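Local coordinates for LanC-like protein GCR2 (Arabidopsis thaliana, PDB 3T33) that may play a part in abscisic acid signalling, and belongs to the zinc-binding LanC-like protein family, at residues T125-Y130 and Y168-G173; W230-G235 and V285-G290; F268-Y273 and K280-V285; N339-L344 and T406-P411. All coordinates share one frame; numbering follows the deposited sequence.

Interaction 1: residues T125-Y130 and Y168-G173; sequences TFICGY and YELLYG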
loop_
_atom_site.group_PDB
_atom_site.type_symbol
_atom_site.label_atom_id
_atom_site.label_comp_id
_atom_site.label_asym_id
_atom_site.label_seq_id
_atom_site.Cartn_x
_atom_site.Cartn_y
_atom_site.Cartn_z
ATOM N N THR A 125 -6.521 11.879 7.601
ATOM C CA THR A 125 -5.966 10.496 7.458
ATOM C C THR A 125 -4.432 10.422 7.211
ATOM O O THR A 125 -3.753 11.428 6.914
ATOM C CB THR A 125 -6.672 9.695 6.331
ATOM O OG1 THR A 125 -6.320 10.274 5.075
ATOM C CG2 THR A 125 -8.240 9.742 6.489
ATOM N N PHE A 126 -3.904 9.194 7.312
ATOM C CA PHE A 126 -2.485 8.976 6.981
ATOM C C PHE A 126 -2.145 9.353 5.539
ATOM O O PHE A 126 -1.147 10.064 5.310
ATOM C CB PHE A 126 -2.078 7.509 7.251
ATOM C CG PHE A 126 -0.602 7.267 7.172
ATOM C CD1 PHE A 126 0.203 7.526 8.241
ATOM C CD2 PHE A 126 -0.038 6.706 6.036
ATOM C CE1 PHE A 126 1.579 7.294 8.174
ATOM C CE2 PHE A 126 1.314 6.439 5.987
ATOM C CZ PHE A 126 2.122 6.754 7.057
ATOM N N ILE A 127 -2.942 8.884 4.590
ATOM C CA ILE A 127 -2.557 8.960 3.186
ATOM C C ILE A 127 -2.966 10.308 2.570
ATOM O O ILE A 127 -2.324 10.811 1.636
ATOM C CB ILE A 127 -3.215 7.823 2.379
ATOM C CG1 ILE A 127 -2.711 6.420 2.795
ATOM C CG2 ILE A 127 -3.102 8.033 0.883
ATOM C CD1 ILE A 127 -3.717 5.243 2.327
ATOM N N CYS A 128 -4.030 10.912 3.100
ATOM C CA CYS A 128 -4.519 12.134 2.495
ATOM C C CYS A 128 -4.513 13.379 3.370
ATOM O O CYS A 128 -4.768 14.463 2.863
ATOM C CB CYS A 128 -5.894 11.915 1.847
ATOM S SG CYS A 128 -5.748 11.001 0.332
ATOM N N GLY A 129 -4.200 13.241 4.651
ATOM C CA GLY A 129 -4.328 14.343 5.599
ATOM C C GLY A 129 -3.177 14.497 6.561
ATOM O O GLY A 129 -2.057 13.991 6.370
ATOM N N TYR A 130 -3.499 15.129 7.651
ATOM C CA TYR A 130 -2.575 15.733 8.548
ATOM C C TYR A 130 -2.020 14.734 9.559
ATOM O O TYR A 130 -0.921 14.948 10.116
ATOM C CB TYR A 130 -3.387 16.830 9.325
ATOM C CG TYR A 130 -2.552 17.636 10.262
ATOM C CD1 TYR A 130 -1.401 18.239 9.794
ATOM C CD2 TYR A 130 -2.896 17.793 11.616
ATOM C CE1 TYR A 130 -0.564 19.029 10.626
ATOM C CE2 TYR A 130 -2.079 18.600 12.491
ATOM C CZ TYR A 130 -0.890 19.237 11.958
ATOM O OH TYR A 130 0.008 20.029 12.707
ATOM N N TYR A 168 -16.104 6.807 6.608
ATOM C CA TYR A 168 -15.480 5.677 7.338
ATOM C C TYR A 168 -14.255 5.045 6.662
ATOM O O TYR A 168 -13.564 4.239 7.275
ATOM C CB TYR A 168 -16.528 4.583 7.673
ATOM C CG TYR A 168 -17.587 5.189 8.549
ATOM C CD1 TYR A 168 -17.448 5.159 9.925
ATOM C CD2 TYR A 168 -18.656 5.902 8.000
ATOM C CE1 TYR A 168 -18.348 5.752 10.742
ATOM C CE2 TYR A 168 -19.568 6.563 8.846
ATOM C CZ TYR A 168 -19.398 6.469 10.214
ATOM O OH TYR A 168 -20.271 7.057 11.107
ATOM N N GLU A 169 -14.019 5.408 5.418
ATOM C CA GLU A 169 -13.103 4.717 4.609
ATOM C C GLU A 169 -11.630 5.189 4.841
ATOM O O GLU A 169 -11.339 5.927 5.803
ATOM C CB GLU A 169 -13.564 4.759 3.134
ATOM C CG GLU A 169 -13.955 6.101 2.607
ATOM C CD GLU A 169 -12.788 7.102 2.621
ATOM O OE1 GLU A 169 -12.513 7.647 3.700
ATOM O OE2 GLU A 169 -12.164 7.337 1.566
ATOM N N LEU A 170 -10.709 4.751 3.986
ATOM C CA LEU A 170 -9.268 4.852 4.342
ATOM C C LEU A 170 -8.720 6.148 3.899
ATOM O O LEU A 170 -7.889 6.684 4.562
ATOM C CB LEU A 170 -8.404 3.741 3.692
ATOM C CG LEU A 170 -7.282 2.945 4.397
ATOM C CD1 LEU A 170 -6.111 2.670 3.411
ATOM C CD2 LEU A 170 -6.800 3.487 5.655
ATOM N N LEU A 171 -9.107 6.626 2.738
ATOM C CA LEU A 171 -8.504 7.860 2.239
ATOM C C LEU A 171 -8.953 9.137 2.966
ATOM O O LEU A 171 -8.125 10.039 3.211
ATOM C CB LEU A 171 -8.646 7.949 0.730
ATOM C CG LEU A 171 -7.418 7.462 -0.046
ATOM C CD1 LEU A 171 -6.952 6.124 0.373
ATOM C CD2 LEU A 171 -7.573 7.504 -1.535
ATOM N N TYR A 172 -10.215 9.178 3.416
ATOM C CA TYR A 172 -10.800 10.438 4.028
ATOM C C TYR A 172 -11.473 10.254 5.390
ATOM O O TYR A 172 -11.610 11.198 6.147
ATOM C CB TYR A 172 -11.697 11.204 3.030
ATOM C CG TYR A 172 -10.939 11.633 1.760
ATOM C CD1 TYR A 172 -9.881 12.573 1.811
ATOM C CD2 TYR A 172 -11.250 11.092 0.524
ATOM C CE1 TYR A 172 -9.196 12.946 0.670
ATOM C CE2 TYR A 172 -10.553 11.465 -0.631
ATOM C CZ TYR A 172 -9.541 12.373 -0.544
ATOM O OH TYR A 172 -8.866 12.716 -1.690
ATOM N N GLY A 173 -11.733 9.011 5.748
ATOM C CA GLY A 173 -12.485 8.672 6.912
ATOM C C GLY A 173 -11.736 8.144 8.088
ATOM O O GLY A 173 -10.515 8.232 8.206
HETATM O O HOH W 1 -7.501 12.784 5.063
HETATM O O HOH W 2 -5.225 6.973 5.329
#

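Interaction 2: residues W230-G235 and V285-G290; sequences WGAAHG and VHWCHG. With ZN (zinc ion), chain B.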
loop_
_atom_site.group_PDB
_atom_site.type_symbol
_atom_site.label_atom_id
_atom_site.label_comp_id
_atom_site.label_asym_id
_atom_site.label_seq_id
_atom_site.Cartn_x
_atom_site.Cartn_y
_atom_site.Cartn_z
ATOM N N TRP A 230 -16.321 -1.624 -2.342
ATOM C CA TRP A 230 -15.738 -2.817 -1.712
ATOM C C TRP A 230 -14.246 -2.676 -1.389
ATOM O O TRP A 230 -13.724 -3.369 -0.500
ATOM C CB TRP A 230 -15.911 -4.002 -2.640
ATOM C CG TRP A 230 -17.228 -4.681 -2.576
ATOM C CD1 TRP A 230 -18.442 -4.147 -2.189
ATOM C CD2 TRP A 230 -17.495 -6.034 -2.949
ATOM N NE1 TRP A 230 -19.426 -5.097 -2.257
ATOM C CE2 TRP A 230 -18.880 -6.262 -2.733
ATOM C CE3 TRP A 230 -16.700 -7.082 -3.433
ATOM C CZ2 TRP A 230 -19.477 -7.490 -2.993
ATOM C CZ3 TRP A 230 -17.300 -8.307 -3.706
ATOM C CH2 TRP A 230 -18.673 -8.498 -3.483
ATOM N N GLY A 231 -13.553 -1.795 -2.109
ATOM C CA GLY A 231 -12.092 -1.800 -2.120
ATOM C C GLY A 231 -11.294 -1.249 -0.918
ATOM O O GLY A 231 -11.832 -0.914 0.192
ATOM N N ALA A 232 -9.969 -1.180 -1.141
ATOM C CA ALA A 232 -9.037 -0.784 -0.082
ATOM C C ALA A 232 -9.136 0.730 0.201
ATOM O O ALA A 232 -9.203 1.142 1.330
ATOM C CB ALA A 232 -7.599 -1.192 -0.498
ATOM N N ALA A 233 -9.107 1.543 -0.840
ATOM C CA ALA A 233 -9.011 2.968 -0.694
ATOM C C ALA A 233 -10.319 3.566 -0.109
ATOM O O ALA A 233 -10.254 4.309 0.863
ATOM C CB ALA A 233 -8.662 3.578 -2.008
ATOM N N HIS A 234 -11.500 3.188 -0.626
ATOM C CA HIS A 234 -12.723 3.798 -0.154
ATOM C C HIS A 234 -13.815 2.837 0.305
ATOM O O HIS A 234 -14.944 3.302 0.618
ATOM C CB HIS A 234 -13.348 4.714 -1.219
ATOM C CG HIS A 234 -12.497 5.873 -1.625
ATOM N ND1 HIS A 234 -12.182 6.896 -0.760
ATOM C CD2 HIS A 234 -12.007 6.238 -2.841
ATOM C CE1 HIS A 234 -11.486 7.817 -1.408
ATOM N NE2 HIS A 234 -11.369 7.444 -2.677
ATOM N N GLY A 235 -13.492 1.536 0.393
ATOM C CA GLY A 235 -14.481 0.513 0.602
ATOM C C GLY A 235 -14.334 -0.371 1.807
ATOM O O GLY A 235 -13.605 -0.055 2.750
ATOM N N VAL A 285 -8.598 -3.665 -11.679
ATOM C CA VAL A 285 -7.724 -4.600 -10.913
ATOM C C VAL A 285 -6.640 -3.745 -10.258
ATOM O O VAL A 285 -5.511 -3.679 -10.740
ATOM C CB VAL A 285 -7.124 -5.689 -11.842
ATOM C CG1 VAL A 285 -6.254 -6.699 -11.051
ATOM C CG2 VAL A 285 -8.237 -6.413 -12.613
ATOM N N HIS A 286 -7.014 -3.011 -9.213
ATOM C CA HIS A 286 -6.142 -1.954 -8.639
ATOM C C HIS A 286 -6.081 -2.237 -7.168
ATOM O O HIS A 286 -6.943 -2.947 -6.643
ATOM C CB HIS A 286 -6.795 -0.558 -8.688
ATOM C CG HIS A 286 -7.113 -0.030 -10.059
ATOM N ND1 HIS A 286 -6.615 -0.584 -11.226
ATOM C CD2 HIS A 286 -7.815 1.074 -10.434
ATOM C CE1 HIS A 286 -7.036 0.135 -12.267
ATOM N NE2 HIS A 286 -7.726 1.167 -11.807
ATOM N N TRP A 287 -5.066 -1.675 -6.508
ATOM C CA TRP A 287 -5.101 -1.540 -5.072
ATOM C C TRP A 287 -6.403 -0.797 -4.746
ATOM O O TRP A 287 -7.107 -1.184 -3.854
ATOM C CB TRP A 287 -3.963 -0.646 -4.582
ATOM C CG TRP A 287 -4.085 -0.401 -3.140
ATOM C CD1 TRP A 287 -3.941 -1.319 -2.155
ATOM C CD2 TRP A 287 -4.446 0.825 -2.496
ATOM N NE1 TRP A 287 -4.145 -0.738 -0.931
ATOM C CE2 TRP A 287 -4.478 0.576 -1.112
ATOM C CE3 TRP A 287 -4.764 2.107 -2.959
ATOM C CZ2 TRP A 287 -4.815 1.569 -0.158
ATOM C CZ3 TRP A 287 -5.075 3.098 -2.015
ATOM C CH2 TRP A 287 -5.084 2.822 -0.635
ATOM N N CYS A 288 -6.669 0.329 -5.406
ATOM C CA CYS A 288 -7.777 1.182 -4.946
ATOM C C CYS A 288 -9.105 0.463 -5.126
ATOM O O CYS A 288 -9.889 0.421 -4.190
ATOM C CB CYS A 288 -7.731 2.614 -5.498
ATOM S SG CYS A 288 -7.698 2.702 -7.234
ATOM N N HIS A 289 -9.304 -0.200 -6.257
ATOM C CA HIS A 289 -10.520 -1.002 -6.505
ATOM C C HIS A 289 -10.143 -2.328 -7.156
ATOM O O HIS A 289 -9.368 -2.365 -8.118
ATOM C CB HIS A 289 -11.462 -0.273 -7.484
ATOM C CG HIS A 289 -11.806 1.138 -7.077
ATOM N ND1 HIS A 289 -12.663 1.427 -6.029
ATOM C CD2 HIS A 289 -11.418 2.335 -7.596
ATOM C CE1 HIS A 289 -12.764 2.742 -5.914
ATOM N NE2 HIS A 289 -12.021 3.318 -6.850
ATOM N N GLY A 290 -10.703 -3.419 -6.674
ATOM C CA GLY A 290 -10.467 -4.694 -7.353
ATOM C C GLY A 290 -9.640 -5.664 -6.523
ATOM O O GLY A 290 -9.373 -5.442 -5.342
HETATM ZN ZN ZN B . -6.216 4.343 -7.305
HETATM O O HOH W 3 -13.710 -0.367 -4.419
HETATM O O HOH W 4 -9.218 -2.877 -3.468
HETATM O O HOH W 5 -12.256 1.457 -3.035
#

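Interaction 3: residues F268-Y273 and K280-V285; sequences FPSGNY and KSDRLV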
loop_
_atom_site.group_PDB
_atom_site.type_symbol
_atom_site.label_atom_id
_atom_site.label_comp_id
_atom_site.label_asym_id
_atom_site.label_seq_id
_atom_site.Cartn_x
_atom_site.Cartn_y
_atom_site.Cartn_z
ATOM N N PHE A 268 -16.819 -11.591 -8.908
ATOM C CA PHE A 268 -17.079 -11.945 -10.280
ATOM C C PHE A 268 -16.795 -13.434 -10.641
ATOM O O PHE A 268 -15.989 -14.126 -9.976
ATOM C CB PHE A 268 -16.327 -10.988 -11.221
ATOM C CG PHE A 268 -16.831 -9.566 -11.177
ATOM C CD1 PHE A 268 -18.176 -9.269 -11.492
ATOM C CD2 PHE A 268 -15.967 -8.511 -10.813
ATOM C CE1 PHE A 268 -18.649 -7.949 -11.453
ATOM C CE2 PHE A 268 -16.418 -7.192 -10.753
ATOM C CZ PHE A 268 -17.773 -6.902 -11.074
ATOM N N PRO A 269 -17.488 -13.955 -11.682
ATOM C CA PRO A 269 -17.094 -15.257 -12.232
ATOM C C PRO A 269 -15.572 -15.339 -12.576
ATOM O O PRO A 269 -14.978 -16.419 -12.491
ATOM C CB PRO A 269 -17.965 -15.390 -13.503
ATOM C CG PRO A 269 -18.704 -13.991 -13.694
ATOM C CD PRO A 269 -18.766 -13.471 -12.259
ATOM N N SER A 270 -14.958 -14.223 -12.962
ATOM C CA SER A 270 -13.493 -14.180 -13.186
ATOM C C SER A 270 -12.624 -14.255 -11.899
ATOM O O SER A 270 -11.403 -14.480 -11.992
ATOM C CB SER A 270 -13.116 -12.923 -13.961
ATOM O OG SER A 270 -13.163 -11.819 -13.081
ATOM N N GLY A 271 -13.232 -14.056 -10.720
ATOM C CA GLY A 271 -12.508 -14.088 -9.445
ATOM C C GLY A 271 -12.094 -12.676 -8.968
ATOM O O GLY A 271 -11.727 -12.489 -7.808
ATOM N N ASN A 272 -12.119 -11.699 -9.874
ATOM C CA ASN A 272 -12.019 -10.292 -9.504
ATOM C C ASN A 272 -13.171 -9.840 -8.620
ATOM O O ASN A 272 -14.186 -10.552 -8.492
ATOM C CB ASN A 272 -11.855 -9.398 -10.741
ATOM C CG ASN A 272 -11.397 -7.949 -10.375
ATOM O OD1 ASN A 272 -11.594 -7.006 -11.141
ATOM N ND2 ASN A 272 -10.820 -7.789 -9.195
ATOM N N TYR A 273 -12.958 -8.720 -7.918
ATOM C CA TYR A 273 -13.911 -8.158 -6.927
ATOM C C TYR A 273 -14.575 -6.878 -7.492
ATOM O O TYR A 273 -13.934 -6.061 -8.183
ATOM C CB TYR A 273 -13.203 -7.872 -5.582
ATOM C CG TYR A 273 -12.923 -9.124 -4.832
ATOM C CD1 TYR A 273 -11.869 -9.959 -5.200
ATOM C CD2 TYR A 273 -13.765 -9.546 -3.785
ATOM C CE1 TYR A 273 -11.619 -11.156 -4.515
ATOM C CE2 TYR A 273 -13.548 -10.748 -3.112
ATOM C CZ TYR A 273 -12.468 -11.555 -3.496
ATOM O OH TYR A 273 -12.234 -12.743 -2.861
ATOM N N LYS A 280 -21.907 -3.878 -12.493
ATOM C CA LYS A 280 -22.097 -4.883 -13.538
ATOM C C LYS A 280 -20.852 -5.042 -14.416
ATOM O O LYS A 280 -20.896 -5.706 -15.474
ATOM C CB LYS A 280 -23.349 -4.581 -14.392
ATOM C CG LYS A 280 -24.700 -4.892 -13.682
ATOM C CD LYS A 280 -25.579 -5.878 -14.490
ATOM C CE LYS A 280 -26.944 -6.120 -13.834
ATOM N NZ LYS A 280 -28.040 -5.425 -14.597
ATOM N N SER A 281 -19.756 -4.438 -13.976
ATOM C CA SER A 281 -18.591 -4.356 -14.807
ATOM C C SER A 281 -17.302 -4.782 -14.080
ATOM O O SER A 281 -16.907 -4.220 -13.055
ATOM C CB SER A 281 -18.455 -2.954 -15.376
ATOM O OG SER A 281 -17.327 -2.884 -16.240
ATOM N N ASP A 282 -16.682 -5.796 -14.663
ATOM C CA ASP A 282 -15.442 -6.395 -14.202
ATOM C C ASP A 282 -14.347 -5.732 -15.017
ATOM O O ASP A 282 -14.043 -6.171 -16.088
ATOM C CB ASP A 282 -15.476 -7.896 -14.512
ATOM C CG ASP A 282 -14.322 -8.663 -13.880
ATOM O OD1 ASP A 282 -13.320 -8.060 -13.441
ATOM O OD2 ASP A 282 -14.419 -9.896 -13.830
ATOM N N ARG A 283 -13.773 -4.659 -14.485
ATOM C CA ARG A 283 -12.774 -3.899 -15.225
ATOM C C ARG A 283 -11.561 -3.496 -14.390
ATOM O O ARG A 283 -10.430 -3.549 -14.872
ATOM C CB ARG A 283 -13.410 -2.654 -15.849
ATOM C CG ARG A 283 -14.251 -1.836 -14.883
ATOM C CD ARG A 283 -15.065 -0.782 -15.615
ATOM N NE ARG A 283 -14.919 0.540 -15.010
ATOM C CZ ARG A 283 -14.199 1.526 -15.536
ATOM N NH1 ARG A 283 -13.557 1.344 -16.681
ATOM N NH2 ARG A 283 -14.123 2.696 -14.916
ATOM N N LEU A 284 -11.790 -3.086 -13.146
ATOM C CA LEU A 284 -10.685 -2.572 -12.322
ATOM C C LEU A 284 -9.917 -3.628 -11.500
ATOM O O LEU A 284 -10.505 -4.388 -10.727
ATOM C CB LEU A 284 -11.172 -1.415 -11.421
ATOM C CG LEU A 284 -11.791 -0.221 -12.196
ATOM C CD1 LEU A 284 -12.233 0.884 -11.275
ATOM C CD2 LEU A 284 -10.919 0.352 -13.366
ATOM N N VAL A 285 -8.598 -3.665 -11.679
ATOM C CA VAL A 285 -7.724 -4.600 -10.913
ATOM C C VAL A 285 -6.640 -3.745 -10.258
ATOM O O VAL A 285 -5.511 -3.679 -10.740
ATOM C CB VAL A 285 -7.124 -5.689 -11.842
ATOM C CG1 VAL A 285 -6.254 -6.699 -11.051
ATOM C CG2 VAL A 285 -8.237 -6.413 -12.613
HETATM O O HOH W 6 -16.204 -12.003 -14.687
HETATM O O HOH W 7 -13.179 -3.902 -9.285
#

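Interaction 4: residues N339-L344 and T406-P411; sequences NTYVFL and TQALFP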
loop_
_atom_site.group_PDB
_atom_site.type_symbol
_atom_site.label_atom_id
_atom_site.label_comp_id
_atom_site.label_asym_id
_atom_site.label_seq_id
_atom_site.Cartn_x
_atom_site.Cartn_y
_atom_site.Cartn_z
ATOM N N ASN A 339 0.508 -3.306 -7.465
ATOM C CA ASN A 339 0.151 -4.737 -7.585
ATOM C C ASN A 339 1.292 -5.743 -7.206
ATOM O O ASN A 339 1.023 -6.836 -6.711
ATOM C CB ASN A 339 -0.463 -5.017 -8.936
ATOM C CG ASN A 339 -1.761 -4.233 -9.146
ATOM O OD1 ASN A 339 -2.329 -4.261 -10.199
ATOM N ND2 ASN A 339 -2.178 -3.502 -8.170
ATOM N N THR A 340 2.550 -5.329 -7.339
ATOM C CA THR A 340 3.647 -6.129 -6.844
ATOM C C THR A 340 3.466 -6.595 -5.401
ATOM O O THR A 340 3.796 -7.750 -5.064
ATOM C CB THR A 340 4.980 -5.311 -6.959
ATOM O OG1 THR A 340 5.157 -5.043 -8.331
ATOM C CG2 THR A 340 6.168 -6.108 -6.477
ATOM N N TYR A 341 2.930 -5.717 -4.558
ATOM C CA TYR A 341 2.748 -5.999 -3.130
ATOM C C TYR A 341 1.811 -7.136 -2.913
ATOM O O TYR A 341 1.885 -7.855 -1.883
ATOM C CB TYR A 341 2.254 -4.756 -2.361
ATOM C CG TYR A 341 3.392 -3.794 -1.964
ATOM C CD1 TYR A 341 4.200 -4.046 -0.859
ATOM C CD2 TYR A 341 3.671 -2.670 -2.727
ATOM C CE1 TYR A 341 5.269 -3.170 -0.536
ATOM C CE2 TYR A 341 4.739 -1.811 -2.411
ATOM C CZ TYR A 341 5.500 -2.042 -1.310
ATOM O OH TYR A 341 6.533 -1.170 -0.969
ATOM N N VAL A 342 0.912 -7.351 -3.849
ATOM C CA VAL A 342 0.104 -8.578 -3.708
ATOM C C VAL A 342 1.007 -9.826 -3.597
ATOM O O VAL A 342 0.855 -10.639 -2.667
ATOM C CB VAL A 342 -0.898 -8.753 -4.886
ATOM C CG1 VAL A 342 -1.624 -10.042 -4.730
ATOM C CG2 VAL A 342 -1.931 -7.637 -4.867
ATOM N N PHE A 343 1.973 -9.964 -4.506
ATOM C CA PHE A 343 2.861 -11.137 -4.439
ATOM C C PHE A 343 3.741 -11.193 -3.227
ATOM O O PHE A 343 3.877 -12.224 -2.615
ATOM C CB PHE A 343 3.625 -11.269 -5.763
ATOM C CG PHE A 343 2.716 -11.153 -6.949
ATOM C CD1 PHE A 343 1.582 -11.961 -7.026
ATOM C CD2 PHE A 343 2.949 -10.211 -7.943
ATOM C CE1 PHE A 343 0.736 -11.888 -8.124
ATOM C CE2 PHE A 343 2.126 -10.115 -9.036
ATOM C CZ PHE A 343 0.989 -10.930 -9.129
ATOM N N LEU A 344 4.323 -10.064 -2.867
ATOM C CA LEU A 344 5.033 -9.885 -1.603
ATOM C C LEU A 344 4.177 -10.247 -0.424
ATOM O O LEU A 344 4.666 -10.857 0.523
ATOM C CB LEU A 344 5.465 -8.438 -1.422
ATOM C CG LEU A 344 6.521 -8.093 -2.451
ATOM C CD1 LEU A 344 6.871 -6.578 -2.329
ATOM C CD2 LEU A 344 7.792 -8.956 -2.310
ATOM N N THR A 406 10.388 -10.019 2.708
ATOM C CA THR A 406 9.529 -10.477 3.822
ATOM C C THR A 406 9.173 -9.359 4.855
ATOM O O THR A 406 8.323 -9.559 5.722
ATOM C CB THR A 406 10.052 -11.782 4.537
ATOM O OG1 THR A 406 11.343 -11.555 5.132
ATOM C CG2 THR A 406 10.178 -12.903 3.507
ATOM N N GLN A 407 9.869 -8.228 4.780
ATOM C CA GLN A 407 9.593 -7.079 5.619
ATOM C C GLN A 407 8.752 -6.019 4.829
ATOM O O GLN A 407 8.365 -5.044 5.386
ATOM C CB GLN A 407 10.900 -6.451 6.131
ATOM C CG GLN A 407 11.629 -7.297 7.185
ATOM C CD GLN A 407 10.730 -7.663 8.395
ATOM O OE1 GLN A 407 10.624 -8.825 8.768
ATOM N NE2 GLN A 407 10.079 -6.660 8.995
ATOM N N ALA A 408 8.518 -6.232 3.539
ATOM C CA ALA A 408 7.815 -5.286 2.665
ATOM C C ALA A 408 6.350 -5.146 3.000
ATOM O O ALA A 408 5.653 -6.145 3.054
ATOM C CB ALA A 408 7.935 -5.709 1.245
ATOM N N LEU A 409 5.934 -3.899 3.246
ATOM C CA LEU A 409 4.542 -3.496 3.560
ATOM C C LEU A 409 3.959 -2.450 2.583
ATOM O O LEU A 409 4.571 -1.427 2.426
ATOM C CB LEU A 409 4.498 -2.927 4.972
ATOM C CG LEU A 409 4.932 -3.955 6.033
ATOM C CD1 LEU A 409 5.147 -3.279 7.451
ATOM C CD2 LEU A 409 3.940 -5.132 6.150
ATOM N N PHE A 410 2.796 -2.707 1.940
ATOM C CA PHE A 410 2.181 -1.699 1.044
ATOM C C PHE A 410 2.023 -0.358 1.846
ATOM O O PHE A 410 1.458 -0.355 2.921
ATOM C CB PHE A 410 0.846 -2.192 0.506
ATOM C CG PHE A 410 0.201 -1.279 -0.538
ATOM C CD1 PHE A 410 -0.374 -0.066 -0.196
ATOM C CD2 PHE A 410 0.118 -1.673 -1.849
ATOM C CE1 PHE A 410 -1.003 0.754 -1.178
ATOM C CE2 PHE A 410 -0.482 -0.850 -2.819
ATOM C CZ PHE A 410 -1.041 0.368 -2.453
ATOM N N PRO A 411 2.612 0.749 1.343
ATOM C CA PRO A 411 2.682 2.020 2.119
ATOM C C PRO A 411 1.267 2.535 2.453
ATOM O O PRO A 411 0.387 2.605 1.565
ATOM C CB PRO A 411 3.400 2.978 1.174
ATOM C CG PRO A 411 3.100 2.448 -0.205
ATOM C CD PRO A 411 2.922 0.930 -0.082
#

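Interaction 1: residues T125-Y130 and Y168-G173
T125 reaches the backbone at L171 and Y172 with its whole side chain. CB lies 3.5 Å from L171 O, with L170 O little farther off. From there OG1 turns between the backbone N and the carbonyl carbon (chi1 69°). It donates to L171 O at 2.6 Å, approaching from above the carbonyl plane. The same OG1 accepts from C128 N at 3.1 Å, an ST motif, so its rotation is fixed by two bonds. CG2, the other branch, lies beside the backbone N and meets G173 O at 3.2 Å. Both segments are loops that lead into helices, 130-144 and 174-188, of the LanC-like alpha/alpha barrel. G173 is the N-cap residue of the second. A water couples the loops again: it accepts from I127 N and donates to L170 O at 2.8 Å. I127 CD1 touches the CD1 atoms of both L170 and L171. C128 SG approaches the Y172 ring obliquely, 4.6 Å from its centroid, and also packs on L171 CG. Within its own loop, E169 OE1 accepts from Y172 N at 2.8 Å through its syn lone pair. E169 OE2 probably hydrogen-bonds H234 ND1, though the modelled distance is doubtfully short.

Interaction 2: residues W230-G235 and V285-G290
Two first torsions set up this contact: W287 CG is anti to its backbone N (chi1 174°), and C288 SG lies between N and the carbonyl carbon (chi1 56°). With chi2 at 67°, the W287 indole then lies against A232 and A233. The C288 torsion points SG at the zinc ion. This is the zinc site of the LanC-like fold, built from loops that precede barrel helices. C288 SG binds the metal at 2.2 Å, and C333 and H334 are the other protein ligands. C288 CB packs on A233 CB at 3.7 Å. A232 CB stands over the indole face, 3.8 Å from the centroid of the five-membered ring, a CH-pi contact. A233 CB meets the six-membered ring at CZ3 and CH2. Y413, near the C-terminus, also packs on this indole. G231 has no CB, and its CA lies 3.8 Å from C288 O. G235 and G290 are N-cap residues of the helices that follow. Waters link the two segments. One accepts from G231 N and lies 2.6 Å from H289 ND1, at the ring edge and in its plane. Another accepts from H234 N and donates to C288 O at 2.8 Å.

Interaction 3: residues F268-Y273 and K280-V285
F268 to G271 form a type I beta turn, with G271 N bonded to F268 O and F268 N to N272 O, and D282 of the returning chain lies against it. The F268 ring and the D282 carboxylate stack, with their planes 16° apart. D282 CB stands over the ring face, 3.9 Å from its centroid, as a CH-pi contact. F268 CZ meets S281 O at 3.4 Å. D282 CG is anti to its backbone N (chi1 -171°), which carries the carboxylate to S270. There S270 OG donates to D282 OD2, but the modelled 2.4 Å is doubtfully short. A water accepts from S270 N and donates to D282 OD2 at 2.9 Å. D282 OD1 makes a salt bridge to R324 of helix 308-324, so the carboxylate has partners at both oxygens. A second water donates to Y273 O and L284 O. The pair closes a loop between helices 250-265 and 291-305. The F268-N272 turn, with G271 at positive phi, is consistent with a type I turn plus G1 bulge.

Interaction 4: residues N339-L344 and T406-P411
Helix 336-350 of the LanC-like barrel meets the C-terminal loop here, with Y341 laid against A408 to P411. The Y341 ring takes backbone on one face: F410 CA stands 3.7 Å from its centroid, 15° off the normal, as a CH-pi contact. Y341 CD1 also touches F410 N at 3.4 Å, and Y341 CE1 reaches L409 C at 3.5 Å. P411 CD approaches Y341 CE2 and CZ obliquely. The F410 ring turns its edge to the face of Y341, an offset edge-to-face pair with centroids 5.5 Å apart and planes at 67°. Y341 CB in turn lies at the edge of the F410 ring, 3.8 Å from CD2. The F410 ring also stacks on W287, next to zinc ligand C288, so the C-terminal loop connects this helix with the zinc loops. The polar end of Y341 is satisfied by helix 392-402, where OH bonds D401 OD2. F410 N bonds E414 OE1 further along the C-terminal chain. One helical turn beyond Y341, L344 points the same way, and its CD1 packs on A408 CB at 3.8 Å. A408 CB also touches Y341 CE1, at 4.1 Å.

Overall arrangement
All four contacts belong to the LanC-like fold. Interaction 2 holds zinc ligand C288; side chains of the others come within about 7 to 8 Å of the ion. Interactions 1, 2 and 4 follow in series along the chain, while interaction 3 is nested in the loop closed by interaction 2 and shares V285 with it. Interactions 1 and 2, with centres about 14 Å apart, join where L170 N meets A233 O. Interactions 2 and 4, with centres about 16 Å apart, also touch. Interaction 2 is thus the middle link, between the loop before helix 174-188 and the C-terminal chain. Interaction 3 sits farther out, about 21 Å from the chain's centre to its own, and lies on the chain that leads to C288.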